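Local coordinates for DUF4627 domain-containing protein (Bacteroides thetaiotaomicron, PDB 3SEE) that is of unknown function but, as a galactose-binding-like beta-sandwich protein with a signal sequence, probably binds sugars, at residues A[15-20]-A[215-220]; A[21-26]-A[33-38]; A[50-55]-A[62-67]; A[78-83]-A[200-205]. All blocks are in the same frame, centred on the assembly; numbering follows the deposited sequence. Where two conformers were deposited one is given.

Interaction 1. Residues A[15-20]-A[215-220]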
# COMPACT_ATOMS: atom_id res chain seq x y z
N GLU A 15 -10.36 11.13 -0.55
CA GLU A 15 -10.57 9.71 -0.75
C GLU A 15 -11.06 9.32 -2.12
O GLU A 15 -10.89 8.19 -2.53
CB GLU A 15 -11.52 9.19 0.32
CG GLU A 15 -12.96 9.62 0.21
CD GLU A 15 -13.28 11.04 0.59
OE1 GLU A 15 -12.45 11.81 1.16
OE2 GLU A 15 -14.47 11.38 0.32
N LYS A 16 -11.65 10.27 -2.82
CA LYS A 16 -12.14 10.02 -4.17
C LYS A 16 -11.32 10.77 -5.22
O LYS A 16 -11.70 10.80 -6.40
CB LYS A 16 -13.63 10.35 -4.29
CG LYS A 16 -14.50 9.29 -3.60
CD LYS A 16 -15.94 9.68 -3.57
CE LYS A 16 -16.82 8.61 -3.00
NZ LYS A 16 -16.52 8.32 -1.56
N PHE A 17 -10.19 11.32 -4.82
CA PHE A 17 -9.30 12.01 -5.76
C PHE A 17 -10.00 13.16 -6.44
O PHE A 17 -9.65 13.56 -7.53
CB PHE A 17 -8.67 11.03 -6.75
CG PHE A 17 -7.94 9.92 -6.04
CD1 PHE A 17 -6.70 10.13 -5.47
CD2 PHE A 17 -8.52 8.68 -5.91
CE1 PHE A 17 -6.05 9.13 -4.77
CE2 PHE A 17 -7.88 7.68 -5.19
CZ PHE A 17 -6.65 7.91 -4.63
N ALA A 18 -10.98 13.75 -5.76
CA ALA A 18 -11.65 14.93 -6.31
C ALA A 18 -10.70 16.11 -6.49
O ALA A 18 -10.90 16.92 -7.39
CB ALA A 18 -12.83 15.32 -5.45
N THR A 19 -9.69 16.21 -5.63
CA THR A 19 -8.59 17.16 -5.77
C THR A 19 -7.44 16.48 -6.51
O THR A 19 -7.01 15.38 -6.13
CB THR A 19 -8.13 17.63 -4.35
OG1 THR A 19 -9.25 18.27 -3.72
CG2 THR A 19 -6.97 18.61 -4.44
N GLU A 20 -6.93 17.12 -7.57
CA GLU A 20 -5.82 16.60 -8.33
C GLU A 20 -4.60 16.34 -7.44
O GLU A 20 -4.26 17.15 -6.57
CB GLU A 20 -5.45 17.59 -9.46
CG GLU A 20 -4.30 17.12 -10.34
CD GLU A 20 -4.06 18.00 -11.56
OE1 GLU A 20 -4.68 19.07 -11.65
OE2 GLU A 20 -3.29 17.58 -12.44
N SER A 215 -9.47 4.17 -7.19
CA SER A 215 -10.36 5.23 -6.75
C SER A 215 -11.11 4.86 -5.47
O SER A 215 -11.22 3.69 -5.13
CB SER A 215 -11.35 5.62 -7.86
OG SER A 215 -11.99 6.85 -7.55
N ASP A 216 -11.61 5.87 -4.74
CA ASP A 216 -12.55 5.73 -3.62
C ASP A 216 -12.00 4.83 -2.51
O ASP A 216 -12.44 3.70 -2.27
CB ASP A 216 -13.90 5.25 -4.09
CG ASP A 216 -14.93 5.27 -2.99
OD1 ASP A 216 -14.78 6.13 -2.07
OD2 ASP A 216 -15.87 4.44 -3.06
N VAL A 217 -11.03 5.38 -1.81
CA VAL A 217 -10.29 4.65 -0.79
C VAL A 217 -10.79 4.96 0.60
O VAL A 217 -10.95 6.14 0.98
CB VAL A 217 -8.79 5.01 -0.85
CG1 VAL A 217 -8.00 4.17 0.14
CG2 VAL A 217 -8.24 4.90 -2.29
N THR A 218 -10.98 3.92 1.40
CA THR A 218 -11.43 4.03 2.79
C THR A 218 -10.49 3.28 3.72
O THR A 218 -10.14 2.14 3.42
CB THR A 218 -12.82 3.36 2.97
OG1 THR A 218 -13.77 3.95 2.10
CG2 THR A 218 -13.28 3.51 4.43
N LEU A 219 -10.14 3.88 4.85
CA LEU A 219 -9.49 3.16 5.95
C LEU A 219 -10.33 3.46 7.19
O LEU A 219 -10.47 4.63 7.56
CB LEU A 219 -8.07 3.64 6.18
CG LEU A 219 -7.32 2.95 7.31
CD1 LEU A 219 -7.08 1.45 7.05
CD2 LEU A 219 -6.00 3.66 7.56
N LYS A 220 -10.86 2.42 7.83
CA LYS A 220 -11.80 2.61 8.94
C LYS A 220 -11.55 1.58 10.02
O LYS A 220 -11.33 0.41 9.74
CB LYS A 220 -13.26 2.41 8.49
CG LYS A 220 -13.91 3.54 7.79
CD LYS A 220 -15.43 3.42 7.96
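V217 N, on strand 211-221, donates to E15 O at 2.9 Å, tying the loop before strand 24-25 to the larger, eight-stranded sheet of a galactose-binding-like beta sandwich. The same oxygen also receives the CA-H of D216, whose CA stands 3.2 Å from E15 O. D216 has a positive phi of 58°, unusual within a strand, and this local kink interrupts an otherwise extended backbone that pairs with strand 93-102 through S215 to Y99 and T218 to T97.

On the solvent side K16 and D216 run side by side, pointing the same way. The K16 chain is extended as far as CE and then bends at chi4 (64°), which brings NZ to D216 OD1 at 2.8 Å. This salt bridge reaches the carboxylate from above, 48° out of its plane, and the aliphatic part of the lysine joins in, with K16 CE 3.3 Å from D216 OD1. Both residues were modelled in two conformers, so the bridge is probably one of several states. The carboxylate of E15 is also near, its OE2 5.8 Å from D216 OD1, and the lysine charge may ease the repulsion.

On the inner side F17 faces the core, where it also meets W36, M63 and L81. S215 OG turns elsewhere, to N61 O. F17 turns its ring edge to the strand backbone, CE2 3.8 Å from S215 CA, which lies near the ring plane, while the same F17 CE2 touches V217 CG2 at 4.0 Å.

Interaction 2. Residues A[21-26]-A[33-38]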
# COMPACT_ATOMS: atom_id res chain seq x y z
N VAL A 21 -3.97 15.20 -7.68
CA VAL A 21 -2.76 14.79 -6.94
C VAL A 21 -1.58 14.81 -7.88
O VAL A 21 -1.54 14.06 -8.86
CB VAL A 21 -2.92 13.37 -6.41
CG1 VAL A 21 -1.61 12.87 -5.77
CG2 VAL A 21 -4.09 13.30 -5.41
N THR A 22 -0.59 15.65 -7.55
CA THR A 22 0.66 15.72 -8.32
C THR A 22 1.90 15.62 -7.45
O THR A 22 2.99 15.38 -7.99
CB THR A 22 0.76 17.03 -9.15
OG1 THR A 22 0.63 18.14 -8.25
CG2 THR A 22 -0.31 17.09 -10.26
N ASN A 23 1.74 15.77 -6.13
CA ASN A 23 2.92 15.78 -5.25
C ASN A 23 3.67 14.48 -5.23
O ASN A 23 3.16 13.42 -4.94
CB ASN A 23 2.60 16.15 -3.83
CG ASN A 23 2.22 17.61 -3.68
OD1 ASN A 23 2.57 18.46 -4.51
ND2 ASN A 23 1.53 17.90 -2.61
N LYS A 24 4.93 14.59 -5.60
CA LYS A 24 5.87 13.50 -5.60
C LYS A 24 6.85 13.70 -4.47
O LYS A 24 7.31 14.82 -4.23
CB LYS A 24 6.61 13.54 -6.93
CG LYS A 24 7.60 12.49 -7.13
CD LYS A 24 7.85 12.31 -8.63
CE LYS A 24 8.29 10.91 -8.83
NZ LYS A 24 9.69 10.77 -8.72
N VAL A 25 7.20 12.62 -3.78
CA VAL A 25 8.27 12.66 -2.80
C VAL A 25 9.28 11.59 -3.16
O VAL A 25 8.90 10.61 -3.82
CB VAL A 25 7.78 12.46 -1.34
CG1 VAL A 25 6.82 13.60 -0.93
CG2 VAL A 25 7.12 11.10 -1.14
N THR A 26 10.51 11.74 -2.68
CA THR A 26 11.53 10.73 -2.88
C THR A 26 11.63 9.77 -1.71
O THR A 26 12.25 8.73 -1.82
CB THR A 26 12.89 11.37 -3.14
OG1 THR A 26 13.21 12.18 -2.03
CG2 THR A 26 12.86 12.19 -4.44
N ALA A 33 1.41 14.70 5.71
CA ALA A 33 0.34 13.80 6.09
C ALA A 33 -1.01 14.32 5.66
O ALA A 33 -1.21 15.51 5.48
CB ALA A 33 0.37 13.54 7.59
N GLY A 34 -1.93 13.38 5.47
CA GLY A 34 -3.29 13.72 5.12
C GLY A 34 -3.52 14.11 3.68
O GLY A 34 -4.54 14.72 3.36
N GLU A 35 -2.55 13.80 2.84
CA GLU A 35 -2.56 14.10 1.42
C GLU A 35 -2.10 12.82 0.75
O GLU A 35 -1.44 12.01 1.41
CB GLU A 35 -1.58 15.22 1.13
CG GLU A 35 -1.94 16.52 1.81
CD GLU A 35 -1.21 17.72 1.28
OE1 GLU A 35 -0.34 17.56 0.38
OE2 GLU A 35 -1.52 18.82 1.79
N TRP A 36 -2.41 12.63 -0.53
CA TRP A 36 -1.75 11.60 -1.31
C TRP A 36 -0.39 12.07 -1.79
O TRP A 36 -0.18 13.24 -2.09
CB TRP A 36 -2.60 11.23 -2.52
CG TRP A 36 -3.88 10.59 -2.17
CD1 TRP A 36 -5.12 11.17 -2.18
CD2 TRP A 36 -4.09 9.23 -1.76
NE1 TRP A 36 -6.07 10.27 -1.80
CE2 TRP A 36 -5.47 9.07 -1.53
CE3 TRP A 36 -3.24 8.14 -1.52
CZ2 TRP A 36 -6.01 7.85 -1.12
CZ3 TRP A 36 -3.79 6.95 -1.13
CH2 TRP A 36 -5.16 6.82 -0.91
N PHE A 37 0.54 11.13 -1.88
CA PHE A 37 1.81 11.35 -2.53
C PHE A 37 2.10 10.27 -3.54
O PHE A 37 1.59 9.15 -3.44
CB PHE A 37 2.96 11.50 -1.51
CG PHE A 37 3.23 10.28 -0.69
CD1 PHE A 37 4.06 9.29 -1.16
CD2 PHE A 37 2.71 10.14 0.58
CE1 PHE A 37 4.35 8.17 -0.37
CE2 PHE A 37 3.00 9.04 1.36
CZ PHE A 37 3.83 8.06 0.89
N ILE A 38 2.92 10.63 -4.51
CA ILE A 38 3.41 9.72 -5.52
C ILE A 38 4.84 9.34 -5.21
O ILE A 38 5.70 10.22 -5.08
CB ILE A 38 3.33 10.34 -6.92
CG1 ILE A 38 1.87 10.65 -7.26
CG2 ILE A 38 3.99 9.42 -7.94
CD1 ILE A 38 1.71 11.64 -8.43
O HOH W 1 1.29 15.37 -0.94
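I38, V21 and N23 carry this contact, I38 burying the largest area of the three. Both backbone polar atoms of I38 are bonded to the 21-26 segment: I38 N donates to N23 O at 2.8 Å, and I38 O accepts from V25 N at 3.1 Å. K24, between the two partners, is bridged to I38 in parallel register. The isoleucine reaches back along its side chain to put CD1 4.0 Å from T22 O and close to V21 O.

V21 turns its CB toward strand 36-40 and straddles W36 with both methyls: CG1 lies 3.8 Å from W36 CB, and CG2 touches W36 CB and ring atom CD1. CG1 also approaches I38 CG1. An alanine at V21 would probably open a gap beside W36 CB and I38 CG1, although W36 NE1 would still be bonded to N14 O.

At the solvent-facing end, N23 and E35 meet through water 1, their amide and carboxylate planes nearly coplanar (21° apart). The water accepts from N23 ND2 at 3.0 Å and donates both to E35 OE1 and to W36 O, the latter at 2.8 Å, so one molecule satisfies a side-chain amide, a carboxylate and a main-chain carbonyl. Further along, V25 CG2 presses obliquely on F37 CD1 at 3.6 Å.

The arrangement is a parallel edge pair: the short, weakly bonded strand 24-25 borders strand 36-40 in parallel at the margin of the mixed six-stranded sheet of this galactose-binding-like sandwich.

Interaction 3. Residues A[50-55]-A[62-67]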
# COMPACT_ATOMS: atom_id res chain seq x y z
N ALA A 50 -0.07 8.80 -12.04
CA ALA A 50 -0.64 10.11 -12.28
C ALA A 50 -2.13 10.13 -12.02
O ALA A 50 -2.82 9.11 -12.16
CB ALA A 50 -0.37 10.59 -13.72
N TRP A 51 -2.62 11.32 -11.69
CA TRP A 51 -4.05 11.59 -11.53
C TRP A 51 -4.73 11.67 -12.88
O TRP A 51 -4.13 12.09 -13.87
CB TRP A 51 -4.20 12.92 -10.80
CG TRP A 51 -5.57 13.34 -10.48
CD1 TRP A 51 -6.31 13.00 -9.39
CD2 TRP A 51 -6.37 14.28 -11.21
NE1 TRP A 51 -7.52 13.61 -9.42
CE2 TRP A 51 -7.58 14.43 -10.51
CE3 TRP A 51 -6.18 15.01 -12.39
CZ2 TRP A 51 -8.58 15.30 -10.94
CZ3 TRP A 51 -7.19 15.88 -12.81
CH2 TRP A 51 -8.37 16.01 -12.09
N GLU A 52 -5.98 11.26 -12.93
CA GLU A 52 -6.77 11.31 -14.16
C GLU A 52 -8.24 11.50 -13.85
O GLU A 52 -8.73 11.11 -12.79
CB GLU A 52 -6.63 10.01 -14.94
CG GLU A 52 -7.20 8.82 -14.17
CD GLU A 52 -7.19 7.52 -14.93
OE1 GLU A 52 -6.93 7.49 -16.14
OE2 GLU A 52 -7.52 6.50 -14.29
N GLN A 53 -8.95 12.06 -14.83
CA GLN A 53 -10.41 12.01 -14.85
C GLN A 53 -10.79 10.89 -15.82
O GLN A 53 -10.31 10.84 -16.96
CB GLN A 53 -10.97 13.36 -15.22
CG GLN A 53 -10.59 14.37 -14.15
CD GLN A 53 -11.43 15.57 -14.16
OE1 GLN A 53 -11.28 16.41 -15.03
NE2 GLN A 53 -12.34 15.68 -13.19
N THR A 54 -11.63 9.98 -15.35
CA THR A 54 -11.83 8.70 -15.99
C THR A 54 -12.94 8.68 -17.04
O THR A 54 -12.97 7.79 -17.91
CB THR A 54 -12.23 7.67 -14.95
OG1 THR A 54 -13.47 8.11 -14.38
CG2 THR A 54 -11.16 7.50 -13.83
N GLY A 55 -13.90 9.60 -16.93
CA GLY A 55 -15.12 9.53 -17.72
C GLY A 55 -16.19 8.62 -17.15
O GLY A 55 -17.29 8.56 -17.71
N ALA A 62 -9.38 9.29 -10.49
CA ALA A 62 -8.61 8.12 -10.09
C ALA A 62 -7.13 8.41 -10.20
O ALA A 62 -6.72 9.40 -10.83
CB ALA A 62 -8.98 6.93 -10.97
N MSE A 63 -6.34 7.52 -9.62
CA MSE A 63 -4.90 7.48 -9.88
C MSE A 63 -4.63 6.30 -10.79
O MSE A 63 -5.18 5.21 -10.58
CB MSE A 63 -4.12 7.27 -8.60
CG MSE A 63 -4.35 8.38 -7.57
SE MSE A 63 -3.83 10.14 -8.12
CE MSE A 63 -1.95 9.87 -8.38
N LYS A 64 -3.78 6.48 -11.79
CA LYS A 64 -3.39 5.42 -12.70
C LYS A 64 -1.92 5.07 -12.48
O LYS A 64 -1.06 5.95 -12.51
CB LYS A 64 -3.61 5.84 -14.16
CG LYS A 64 -3.25 4.76 -15.16
CD LYS A 64 -3.32 5.24 -16.58
CE LYS A 64 -4.76 5.25 -17.05
NZ LYS A 64 -4.92 5.42 -18.53
N ILE A 65 -1.66 3.79 -12.27
CA ILE A 65 -0.32 3.23 -12.13
C ILE A 65 -0.05 2.47 -13.42
O ILE A 65 -0.57 1.38 -13.64
CB ILE A 65 -0.17 2.30 -10.92
CG1 ILE A 65 -0.57 3.02 -9.63
CG2 ILE A 65 1.28 1.75 -10.85
CD1 ILE A 65 -0.56 2.12 -8.38
N ASP A 66 0.75 3.06 -14.28
CA ASP A 66 0.95 2.57 -15.65
C ASP A 66 2.35 2.00 -15.80
O ASP A 66 3.32 2.76 -15.89
CB ASP A 66 0.70 3.70 -16.65
CG ASP A 66 0.84 3.29 -18.10
OD1 ASP A 66 1.38 2.21 -18.39
OD2 ASP A 66 0.43 4.11 -18.95
N ASN A 67 2.46 0.67 -15.79
CA ASN A 67 3.74 -0.03 -15.94
C ASN A 67 4.02 -0.48 -17.37
O ASN A 67 4.79 -1.40 -17.58
CB ASN A 67 3.78 -1.26 -15.02
CG ASN A 67 3.77 -0.93 -13.56
OD1 ASN A 67 3.85 0.21 -13.14
ND2 ASN A 67 3.65 -1.97 -12.75
O HOH W 2 -4.87 8.57 -17.83
O HOH W 3 -7.45 5.81 -18.44
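The selenium of M63, a selenomethionine, sits in the plane of the W51 indole, at its edge and not over its face. SE is 5.0 Å from the centroid of the W51 five-membered ring and 84° off the ring normal, a Met-aromatic contact made edge-on. Bends at chi2 and chi3 (both near -60°) fold the M63 chain back over the neighbouring strand, where SE touches W51 CB at 3.9 Å and CE lies over the A50-W51 peptide. The ring's own NE1 is bonded to F17 O.

Strands 48-53 and 61-66 form an antiparallel hairpin at one edge of the eight-stranded sheet. A50 pairs with K64 and E52 with A62, each by two backbone bonds, the shortest being K64 N to A50 O at 2.8 Å.

On the face of A50, E52 and K64, the two charged chains cross at about a right angle. E52 OE1 meets K64 CE at 3.2 Å, but NZ stays 3.7 Å from E52 OE1, a long salt bridge. Water 3 spans it, donating to E52 OE1 and accepting from K64 NZ at 2.6 Å. The E52-K64 pairing is thus largely water-mediated, and the lysine may partly offset the like charge of nearby E213.

Interaction 4. Residues A[78-83]-A[200-205]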
# COMPACT_ATOMS: atom_id res chain seq x y z
N LYS A 78 9.76 1.27 -4.11
CA LYS A 78 10.09 2.31 -5.09
C LYS A 78 8.90 3.00 -5.74
O LYS A 78 8.98 4.18 -6.01
CB LYS A 78 11.00 1.79 -6.20
CG LYS A 78 12.35 1.30 -5.71
CD LYS A 78 13.24 0.93 -6.89
CE LYS A 78 14.49 0.26 -6.43
NZ LYS A 78 15.34 -0.11 -7.62
N ALA A 79 7.82 2.26 -6.05
CA ALA A 79 6.73 2.83 -6.86
C ALA A 79 5.38 2.49 -6.24
O ALA A 79 4.96 1.32 -6.24
CB ALA A 79 6.82 2.32 -8.29
N PHE A 80 4.68 3.51 -5.76
CA PHE A 80 3.39 3.31 -5.14
C PHE A 80 2.68 4.64 -4.94
O PHE A 80 3.31 5.70 -4.97
CB PHE A 80 3.48 2.53 -3.81
CG PHE A 80 4.40 3.11 -2.80
CD1 PHE A 80 5.74 2.74 -2.73
CD2 PHE A 80 3.92 3.96 -1.82
CE1 PHE A 80 6.57 3.25 -1.74
CE2 PHE A 80 4.77 4.47 -0.84
CZ PHE A 80 6.08 4.10 -0.79
N LEU A 81 1.36 4.56 -4.75
CA LEU A 81 0.54 5.64 -4.28
C LEU A 81 0.48 5.57 -2.76
O LEU A 81 0.16 4.52 -2.23
CB LEU A 81 -0.84 5.47 -4.89
CG LEU A 81 -1.93 6.42 -4.40
CD1 LEU A 81 -1.65 7.86 -4.84
CD2 LEU A 81 -3.32 5.94 -4.83
N GLY A 82 0.81 6.66 -2.10
CA GLY A 82 0.87 6.64 -0.65
C GLY A 82 0.07 7.71 0.05
O GLY A 82 -0.20 8.78 -0.51
N GLN A 83 -0.32 7.46 1.31
CA GLN A 83 -0.85 8.51 2.17
C GLN A 83 -0.38 8.28 3.59
O GLN A 83 -0.63 7.21 4.16
CB GLN A 83 -2.37 8.62 2.10
CG GLN A 83 -2.88 9.78 2.95
CD GLN A 83 -4.31 10.24 2.70
OE1 GLN A 83 -4.99 10.54 3.66
NE2 GLN A 83 -4.75 10.34 1.43
N TYR A 200 2.23 5.00 6.81
CA TYR A 200 1.59 5.31 5.55
C TYR A 200 0.98 4.08 4.93
O TYR A 200 1.54 2.97 5.04
CB TYR A 200 2.54 6.00 4.57
CG TYR A 200 3.82 5.27 4.26
CD1 TYR A 200 4.91 5.40 5.10
CD2 TYR A 200 3.94 4.47 3.14
CE1 TYR A 200 6.10 4.74 4.79
CE2 TYR A 200 5.11 3.82 2.85
CZ TYR A 200 6.20 3.93 3.71
OH TYR A 200 7.41 3.33 3.46
N VAL A 201 -0.16 4.29 4.30
CA VAL A 201 -0.73 3.31 3.39
C VAL A 201 -0.04 3.41 2.03
O VAL A 201 0.14 4.51 1.51
CB VAL A 201 -2.24 3.56 3.24
CG1 VAL A 201 -2.85 2.65 2.16
CG2 VAL A 201 -2.96 3.42 4.58
N ALA A 202 0.33 2.27 1.46
CA ALA A 202 0.88 2.15 0.11
C ALA A 202 -0.06 1.27 -0.71
O ALA A 202 -0.41 0.16 -0.29
CB ALA A 202 2.27 1.50 0.17
N ILE A 203 -0.46 1.76 -1.88
CA ILE A 203 -1.26 1.01 -2.83
C ILE A 203 -0.38 0.87 -4.08
O ILE A 203 0.19 1.87 -4.58
CB ILE A 203 -2.60 1.70 -3.16
CG1 ILE A 203 -3.44 1.80 -1.87
CG2 ILE A 203 -3.32 0.96 -4.30
CD1 ILE A 203 -4.73 2.65 -2.01
N LEU A 204 -0.22 -0.36 -4.58
CA LEU A 204 0.74 -0.70 -5.63
C LEU A 204 0.13 -1.57 -6.66
O LEU A 204 -0.79 -2.34 -6.38
CB LEU A 204 1.86 -1.57 -5.08
CG LEU A 204 2.51 -1.07 -3.81
CD1 LEU A 204 1.91 -1.69 -2.56
CD2 LEU A 204 4.02 -1.32 -3.86
N GLY A 205 0.68 -1.52 -7.86
CA GLY A 205 0.40 -2.49 -8.92
C GLY A 205 1.72 -2.78 -9.61
O GLY A 205 2.19 -1.99 -10.41
O HOH W 4 2.90 0.39 -8.08
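F80 and Y200 each place CG between the backbone N and the carbonyl carbon (chi1 55° in both), which puts both CG atoms and the rings on the A202 side of the sheet. The rings meet rim to rim with planes only 6° apart, neither covering the other, F80 CE2 lying 3.8 Å from Y200 CE2. F80 CD2 rests on A202 CB at 3.6 Å, and F80 CB touches L204 CG at 3.7 Å. G82 fits beside this ring: a CB there would be crowded by F80 CE2.

Behind the aromatics the backbones are antiparallel. L81 pairs with I203 and Q83 with V201 through two hydrogen bonds each, L81 N to I203 O at 2.9 Å among them, while G82 CA gives a CA-H...O contact to V201 O at 3.1 Å. At the strand end G205 N donates to water 4.

An alanine at F80 would probably open a gap beside A202 CB and the Y200 rim, although its CB would still meet L204.

L81 and I203 point to the other face, toward I214 of the second sheet. Such a buried central strand pair, one face turned to the opposing sheet, belongs to the core typical of a galactose-binding-like beta sandwich.

The contacts divide between the two sheets of one sandwich. Interactions 2 and 4, about 10 Å apart between centres, belong to the mixed sheet, where strands 36-40 and 79-85 are neighbours and F37 N bonds to G82 O. Interactions 1 and 3, about 13 Å apart between centres, reach the antiparallel sheet through adjacent strands 211-221 and 61-66. Along the chain, interaction 1 closes a loop of nearly 200 residues that encloses interactions 2, 3 and 4 in series, joining the two ends of the domain. F17 and V21, both from the loop before strand 24-25, pack on M63 and so connect the sheets. The four contacts therefore share one hydrophobic interior.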